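Local coordinates for hemolysin-related protein (Vibrio cholerae serotype O1, PDB 6MLT), which is a secreted biofilm matrix protein that binds calcium and sodium ions, probably binds carbohydrates, and is linked to biofilm adhesion, at residues 484-487 with 488-492; 515-519 with 520-524; 571-575 with 576-580. All coordinates share one frame; numbering follows the deposited sequence.

Interaction 1: residues 484-487 with 488-492; sequences TGDG and IDEVL. With NA (sodium ion), chain H.
Thr484, Asp486, Ile488 and Glu490 converge on one sodium ion. The metal bonds come first. Thr484 gives OG1, 2.4 Å from the ion. Asp486 gives a single carboxylate oxygen, OD1, at 2.5 Å. Ile488 contributes its backbone O, the shortest of these bonds at 2.2 Å. Glu490 brings both carboxylate oxygens, but unevenly: OE2 lies at 2.3 Å and OE1 is clearly longer. Its chain bends at chi2 (74°), which turns the carboxylate back from the start of the strand toward the ion. Asp482 completes the site.

Two hydrogen bonds tie the loop to itself. Ile488 N donates to Asp486 OD1 at 3.0 Å, and Thr484 N donates to Glu490 OE1 at 3.3 Å. Both donors sit above the carboxylate planes, by 51° at Asp486 and 36° at Glu490. Asp486 OD1 and Glu490 OE1 each meet both the ion and a backbone N-H. Asp486 OD1 and Glu490 OE2 are 4.3 Å apart. Their like charges are probably offset by the cation between them.

Other packing is slight. Ile488 CD1 reaches Asp486 OD2, and Thr484 CG2 lies near the Glu490 carboxylate. Gly485 and Gly487 have positive phi values that suit a tight turn. Asp489 points away from the ion. It forms a salt bridge with Arg609 and hydrogen bonds with Ser280, Ser605 and Thr607.

The loop joins strand 478-481 to strand 490-494. Ligands at every second position from Asp482 to Glu490, on a loop between two antiparallel strands, resemble the metal loops of FG-GAP-like propeller blades; here the ion is sodium.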
# COMPACT_ATOMS: atom_id res chain seq x y z
N THR A 484 -1.15 10.84 -15.41
CA THR A 484 -1.73 10.73 -16.74
C THR A 484 -3.11 10.11 -16.73
O THR A 484 -3.85 10.28 -17.71
CB THR A 484 -0.82 9.91 -17.66
OG1 THR A 484 -0.74 8.57 -17.17
CG2 THR A 484 0.57 10.53 -17.75
N GLY A 485 -3.48 9.40 -15.67
CA GLY A 485 -4.80 8.83 -15.57
C GLY A 485 -5.00 7.52 -16.31
O GLY A 485 -6.14 7.15 -16.58
N ASP A 486 -3.92 6.81 -16.65
CA ASP A 486 -4.02 5.52 -17.32
C ASP A 486 -3.95 4.35 -16.34
O ASP A 486 -3.87 3.20 -16.78
CB ASP A 486 -2.92 5.38 -18.38
CG ASP A 486 -1.51 5.28 -17.78
OD1 ASP A 486 -1.33 5.52 -16.57
OD2 ASP A 486 -0.58 4.96 -18.56
N GLY A 487 -4.00 4.61 -15.04
CA GLY A 487 -3.95 3.55 -14.05
C GLY A 487 -2.57 3.11 -13.64
O GLY A 487 -2.44 2.26 -12.76
N ILE A 488 -1.52 3.68 -14.25
CA ILE A 488 -0.13 3.34 -13.95
C ILE A 488 0.52 4.55 -13.29
O ILE A 488 0.46 5.66 -13.83
CB ILE A 488 0.64 2.93 -15.22
CG1 ILE A 488 -0.10 1.79 -15.93
CG2 ILE A 488 2.07 2.52 -14.86
CD1 ILE A 488 0.54 1.35 -17.24
N ASP A 489 1.14 4.34 -12.13
CA ASP A 489 1.76 5.45 -11.41
C ASP A 489 3.02 5.91 -12.12
O ASP A 489 3.79 5.11 -12.67
CB ASP A 489 2.12 5.03 -9.98
CG ASP A 489 0.92 5.07 -9.02
OD1 ASP A 489 -0.19 5.45 -9.44
OD2 ASP A 489 1.12 4.72 -7.83
N GLU A 490 3.22 7.23 -12.13
CA GLU A 490 4.50 7.85 -12.40
C GLU A 490 5.29 7.98 -11.09
O GLU A 490 4.75 7.82 -9.99
CB GLU A 490 4.31 9.22 -13.07
CG GLU A 490 3.92 9.16 -14.55
CD GLU A 490 2.46 8.75 -14.80
OE1 GLU A 490 1.54 9.39 -14.25
OE2 GLU A 490 2.24 7.77 -15.56
N VAL A 491 6.58 8.28 -11.22
CA VAL A 491 7.49 8.43 -10.10
C VAL A 491 7.83 9.91 -9.93
O VAL A 491 8.14 10.60 -10.91
CB VAL A 491 8.79 7.62 -10.30
CG1 VAL A 491 9.63 7.65 -9.02
CG2 VAL A 491 8.47 6.20 -10.72
N LEU A 492 7.79 10.38 -8.69
CA LEU A 492 8.15 11.74 -8.34
C LEU A 492 9.49 11.70 -7.63
O LEU A 492 9.62 11.01 -6.61
CB LEU A 492 7.09 12.40 -7.46
CG LEU A 492 5.70 12.61 -8.05
CD1 LEU A 492 4.91 11.30 -8.08
CD2 LEU A 492 4.96 13.65 -7.23
NA NA H . 0.02 7.24 -15.33

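Interaction 2: residues 515-519 with 520-524; sequences NSSGT and LWEYP
The carboxylate of Glu522 meets Ser517 through OE2. Ser517 OG donates to the syn lone pair of OE2, 2.6 Å away. The other oxygen, OE1, also uses its syn lone pair. It takes Leu520 N at 2.9 Å, and that bond is nearly straight (168°). Thr519 CA is 3.8 Å from both OE1 and OE2 of Glu522. The Trp521 indole is the other flat group. Leu520 CB lies over one of its faces, 3.6 Å above the plane and offset toward the rim.

Glu522 gets there by a folded chain. CG is set between the backbone N and the carbonyl carbon, and a second bend at chi2 (-89°) carries the carboxylate back toward Ser517 and Leu520 N. Ser517 OG points the other way from its own N, with chi1 at 179°, which directs it at the glutamate.

Ser517 OG is also an acceptor. Thr519 N donates to it at 2.8 Å, which makes an ST turn at residues 517-519. The serine hydroxyl thus links the backbone of the turn to the glutamate. Thr519 OG1 has Asp470 as a partner, and Gly518 N and O are hydrogen-bonded to the side chains of Asn542 and Asn472, respectively. Glu522 also packs on Val540 of strand 536-541.

The loop leads from strand 509-514 to strand 525-527. It joins two four-stranded sheets, probably neighbouring propeller blades. Its buried carboxylate receives an N-H on OE1 and an O-H on OE2. This is consistent with an ionised Glu522. The two bonds would stabilise the charge and fix the rotation of the carboxylate.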
# COMPACT_ATOMS: atom_id res chain seq x y z
N ASN A 515 13.67 23.24 -8.35
CA ASN A 515 13.40 23.12 -6.92
C ASN A 515 14.65 22.57 -6.26
O ASN A 515 15.06 21.45 -6.57
CB ASN A 515 12.19 22.20 -6.68
CG ASN A 515 11.68 22.27 -5.25
OD1 ASN A 515 11.07 23.25 -4.84
ND2 ASN A 515 11.91 21.20 -4.49
N SER A 516 15.26 23.35 -5.37
CA SER A 516 16.56 23.00 -4.83
C SER A 516 16.46 22.43 -3.42
O SER A 516 15.52 22.72 -2.67
CB SER A 516 17.50 24.21 -4.80
OG SER A 516 16.96 25.29 -4.06
N SER A 517 17.45 21.61 -3.06
CA SER A 517 17.56 21.06 -1.72
C SER A 517 18.96 20.50 -1.50
O SER A 517 19.55 19.90 -2.42
CB SER A 517 16.52 19.97 -1.47
OG SER A 517 16.66 19.44 -0.16
N GLY A 518 19.49 20.68 -0.29
CA GLY A 518 20.64 19.91 0.13
C GLY A 518 20.36 18.42 0.13
O GLY A 518 21.29 17.61 -0.01
N THR A 519 19.08 18.06 0.26
CA THR A 519 18.51 16.71 0.27
C THR A 519 18.82 15.98 1.56
O THR A 519 19.97 15.93 2.03
CB THR A 519 18.94 15.86 -0.94
OG1 THR A 519 20.32 15.50 -0.83
CG2 THR A 519 18.68 16.60 -2.25
N LEU A 520 17.76 15.44 2.16
CA LEU A 520 17.86 14.45 3.21
C LEU A 520 17.09 13.24 2.71
O LEU A 520 17.59 12.50 1.85
CB LEU A 520 17.34 15.02 4.54
CG LEU A 520 18.21 16.08 5.20
CD1 LEU A 520 17.44 16.71 6.34
CD2 LEU A 520 19.52 15.47 5.68
N TRP A 521 15.85 13.04 3.16
CA TRP A 521 15.01 11.97 2.64
C TRP A 521 13.59 12.45 2.35
O TRP A 521 12.66 11.63 2.34
CB TRP A 521 15.01 10.77 3.62
CG TRP A 521 14.88 11.19 5.04
CD1 TRP A 521 13.72 11.33 5.75
CD2 TRP A 521 15.94 11.55 5.93
NE1 TRP A 521 14.00 11.75 7.03
CE2 TRP A 521 15.36 11.90 7.16
CE3 TRP A 521 17.33 11.61 5.79
CZ2 TRP A 521 16.11 12.32 8.25
CZ3 TRP A 521 18.08 12.02 6.89
CH2 TRP A 521 17.47 12.36 8.10
N GLU A 522 13.40 13.74 2.10
CA GLU A 522 12.09 14.27 1.77
C GLU A 522 11.65 13.79 0.39
O GLU A 522 12.46 13.29 -0.40
CB GLU A 522 12.11 15.80 1.83
CG GLU A 522 12.81 16.51 0.64
CD GLU A 522 14.32 16.74 0.81
OE1 GLU A 522 15.00 16.00 1.57
OE2 GLU A 522 14.83 17.67 0.14
N TYR A 523 10.36 13.93 0.10
CA TYR A 523 9.85 13.65 -1.23
C TYR A 523 8.70 14.60 -1.53
O TYR A 523 8.11 15.18 -0.61
CB TYR A 523 9.39 12.18 -1.37
CG TYR A 523 8.47 11.69 -0.27
CD1 TYR A 523 7.15 12.11 -0.21
CD2 TYR A 523 8.91 10.79 0.69
CE1 TYR A 523 6.29 11.66 0.80
CE2 TYR A 523 8.05 10.33 1.70
CZ TYR A 523 6.74 10.77 1.74
OH TYR A 523 5.88 10.33 2.72
N PRO A 524 8.36 14.78 -2.80
CA PRO A 524 7.16 15.56 -3.13
C PRO A 524 5.91 14.75 -2.86
O PRO A 524 5.93 13.51 -2.85
CB PRO A 524 7.32 15.86 -4.63
CG PRO A 524 8.70 15.36 -5.01
CD PRO A 524 9.06 14.32 -4.00

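Interaction 3: residues 571-575 with 576-580; sequences RIWNQ and YAFNF
Trp573 and Phe578 are brought together by similar first torsions. In each, CG is trans to the main-chain nitrogen, with chi1 at -169° for Trp573 and 176° for Phe578. The rings then form an offset stack. The six-membered ring of Trp573 and the Phe578 ring have centroids 4.5 Å apart, and their planes differ by 27°. Phe578 CD2 lies 3.6 Å from Trp573 CE3, over the indole face and toward its rim. Phe578 CB lies over the pyrrole part of the indole, 3.7 Å from the centroid of the five-membered ring, as a CH-pi contact.

The Phe578 ring has other neighbours. Asn574 OD1 is at its edge, in the ring plane and 3.7 Å from CD1. Ile572 O comes in obliquely, 3.2 Å from CE1 of Phe578. Phe580 N lies over the centre of the face opposite Trp573 CA.

The turn between these rings is held by Gln575. Its side chain is extended beyond CG, and NE2 donates to Ala577 O at 3.0 Å. The bond is nearly straight, but the donor sits above the carbonyl plane. Ala577 is the centre of an inverse gamma turn, closed by a weak bond from Phe578 N to Tyr576 O (3.2 Å).

The polar ends reach other parts of the chain. Trp573 NE1 binds Tyr523 OH, Asn574 ND2 binds Ala102 O, and Gln575 OE1 receives Leu151 N.

The chemistry is mixed: a stacked aromatic pair beside a polar turn in a buried loop after the last strand. The indole N-H, Asn574 ND2 and both ends of the Gln575 amide have partners. Asn574 N is buried with no partner in the model, which is probably unfavourable.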
# COMPACT_ATOMS: atom_id res chain seq x y z
N ARG A 571 -6.95 12.62 -0.41
CA ARG A 571 -7.26 13.86 0.29
C ARG A 571 -6.34 14.12 1.48
O ARG A 571 -6.44 15.18 2.11
CB ARG A 571 -8.70 13.84 0.81
CG ARG A 571 -9.78 13.64 -0.23
CD ARG A 571 -9.97 14.85 -1.12
NE ARG A 571 -9.97 16.13 -0.42
CZ ARG A 571 -11.02 16.67 0.20
NH1 ARG A 571 -12.18 16.03 0.27
NH2 ARG A 571 -10.90 17.86 0.77
N ILE A 572 -5.48 13.17 1.83
CA ILE A 572 -4.74 13.23 3.09
C ILE A 572 -3.42 12.49 2.91
O ILE A 572 -3.37 11.43 2.28
CB ILE A 572 -5.58 12.64 4.24
CG1 ILE A 572 -4.82 12.73 5.57
CG2 ILE A 572 -5.98 11.20 3.95
CD1 ILE A 572 -5.73 12.58 6.78
N TRP A 573 -2.36 13.07 3.46
CA TRP A 573 -1.04 12.43 3.48
C TRP A 573 -0.47 12.74 4.86
O TRP A 573 0.24 13.74 5.06
CB TRP A 573 -0.15 12.95 2.36
CG TRP A 573 1.10 12.14 2.18
CD1 TRP A 573 2.14 12.05 3.05
CD2 TRP A 573 1.44 11.34 1.04
NE1 TRP A 573 3.12 11.23 2.53
CE2 TRP A 573 2.71 10.77 1.30
CE3 TRP A 573 0.79 11.03 -0.16
CZ2 TRP A 573 3.35 9.93 0.39
CZ3 TRP A 573 1.43 10.19 -1.06
CH2 TRP A 573 2.70 9.65 -0.78
N ASN A 574 -0.79 11.89 5.83
CA ASN A 574 -0.72 12.29 7.22
C ASN A 574 0.58 11.88 7.91
O ASN A 574 0.81 12.30 9.05
CB ASN A 574 -1.90 11.70 7.99
CG ASN A 574 -1.78 10.21 8.15
OD1 ASN A 574 -1.74 9.47 7.16
ND2 ASN A 574 -1.69 9.75 9.38
N GLN A 575 1.43 11.10 7.25
CA GLN A 575 2.68 10.66 7.85
C GLN A 575 3.63 10.27 6.72
O GLN A 575 3.23 10.09 5.57
CB GLN A 575 2.46 9.49 8.82
CG GLN A 575 1.92 8.22 8.19
CD GLN A 575 1.62 7.12 9.19
OE1 GLN A 575 1.32 7.39 10.36
NE2 GLN A 575 1.69 5.88 8.74
N TYR A 576 4.91 10.15 7.08
CA TYR A 576 5.93 9.83 6.09
C TYR A 576 5.74 8.44 5.51
O TYR A 576 6.00 8.21 4.32
CB TYR A 576 7.31 9.98 6.73
CG TYR A 576 8.46 9.82 5.79
CD1 TYR A 576 9.01 8.57 5.56
CD2 TYR A 576 9.02 10.91 5.15
CE1 TYR A 576 10.08 8.41 4.70
CE2 TYR A 576 10.09 10.76 4.28
CZ TYR A 576 10.61 9.51 4.07
OH TYR A 576 11.67 9.33 3.22
N ALA A 577 5.30 7.49 6.34
CA ALA A 577 5.04 6.11 5.91
C ALA A 577 3.58 5.95 5.50
O ALA A 577 2.83 5.12 6.02
CB ALA A 577 5.41 5.14 7.03
N PHE A 578 3.18 6.76 4.52
CA PHE A 578 1.80 6.81 4.09
C PHE A 578 1.49 5.68 3.11
O PHE A 578 2.24 5.46 2.16
CB PHE A 578 1.49 8.16 3.42
CG PHE A 578 0.11 8.23 2.86
CD1 PHE A 578 -0.97 8.48 3.69
CD2 PHE A 578 -0.12 8.00 1.51
CE1 PHE A 578 -2.25 8.53 3.18
CE2 PHE A 578 -1.40 8.05 1.00
CZ PHE A 578 -2.46 8.31 1.82
N ASN A 579 0.37 4.99 3.34
CA ASN A 579 -0.09 3.96 2.41
C ASN A 579 -1.59 3.74 2.53
O ASN A 579 -2.07 2.60 2.43
CB ASN A 579 0.66 2.64 2.65
CG ASN A 579 0.21 1.92 3.91
OD1 ASN A 579 -0.16 2.55 4.89
ND2 ASN A 579 0.25 0.60 3.87
N PHE A 580 -2.35 4.82 2.74
CA PHE A 580 -3.81 4.83 2.74
C PHE A 580 -4.45 4.11 3.93
O PHE A 580 -5.34 4.66 4.59
CB PHE A 580 -4.38 4.20 1.47
CG PHE A 580 -4.28 5.08 0.26
CD1 PHE A 580 -5.13 6.16 0.10
CD2 PHE A 580 -3.36 4.81 -0.73
CE1 PHE A 580 -5.04 6.97 -1.02
CE2 PHE A 580 -3.27 5.61 -1.85
CZ PHE A 580 -4.11 6.69 -2.00

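The three contacts follow in series along the chain; none nests or crosses. Each closes its own short turn. Interaction 1 joins strands 478-481 and 490-494 of one sheet. Interaction 2 follows strand 509-514 of that sheet and leads into strand 525-527, in the sheet that also holds strand 13-19 from the N terminus. Interaction 3 lies after strand 553-559, the last strand, and packs against strand 36-38. Leu492 CD2 touches Pro524 CB, so interactions 1 and 2 meet by packing. Interactions 2 and 3 meet through the Tyr523 OH bond to Trp573 NE1 and two probable hydrogen bonds, Trp521 O with Tyr576 OH and Tyr523 OH with Tyr576 O. Interactions 1 and 3 do not touch.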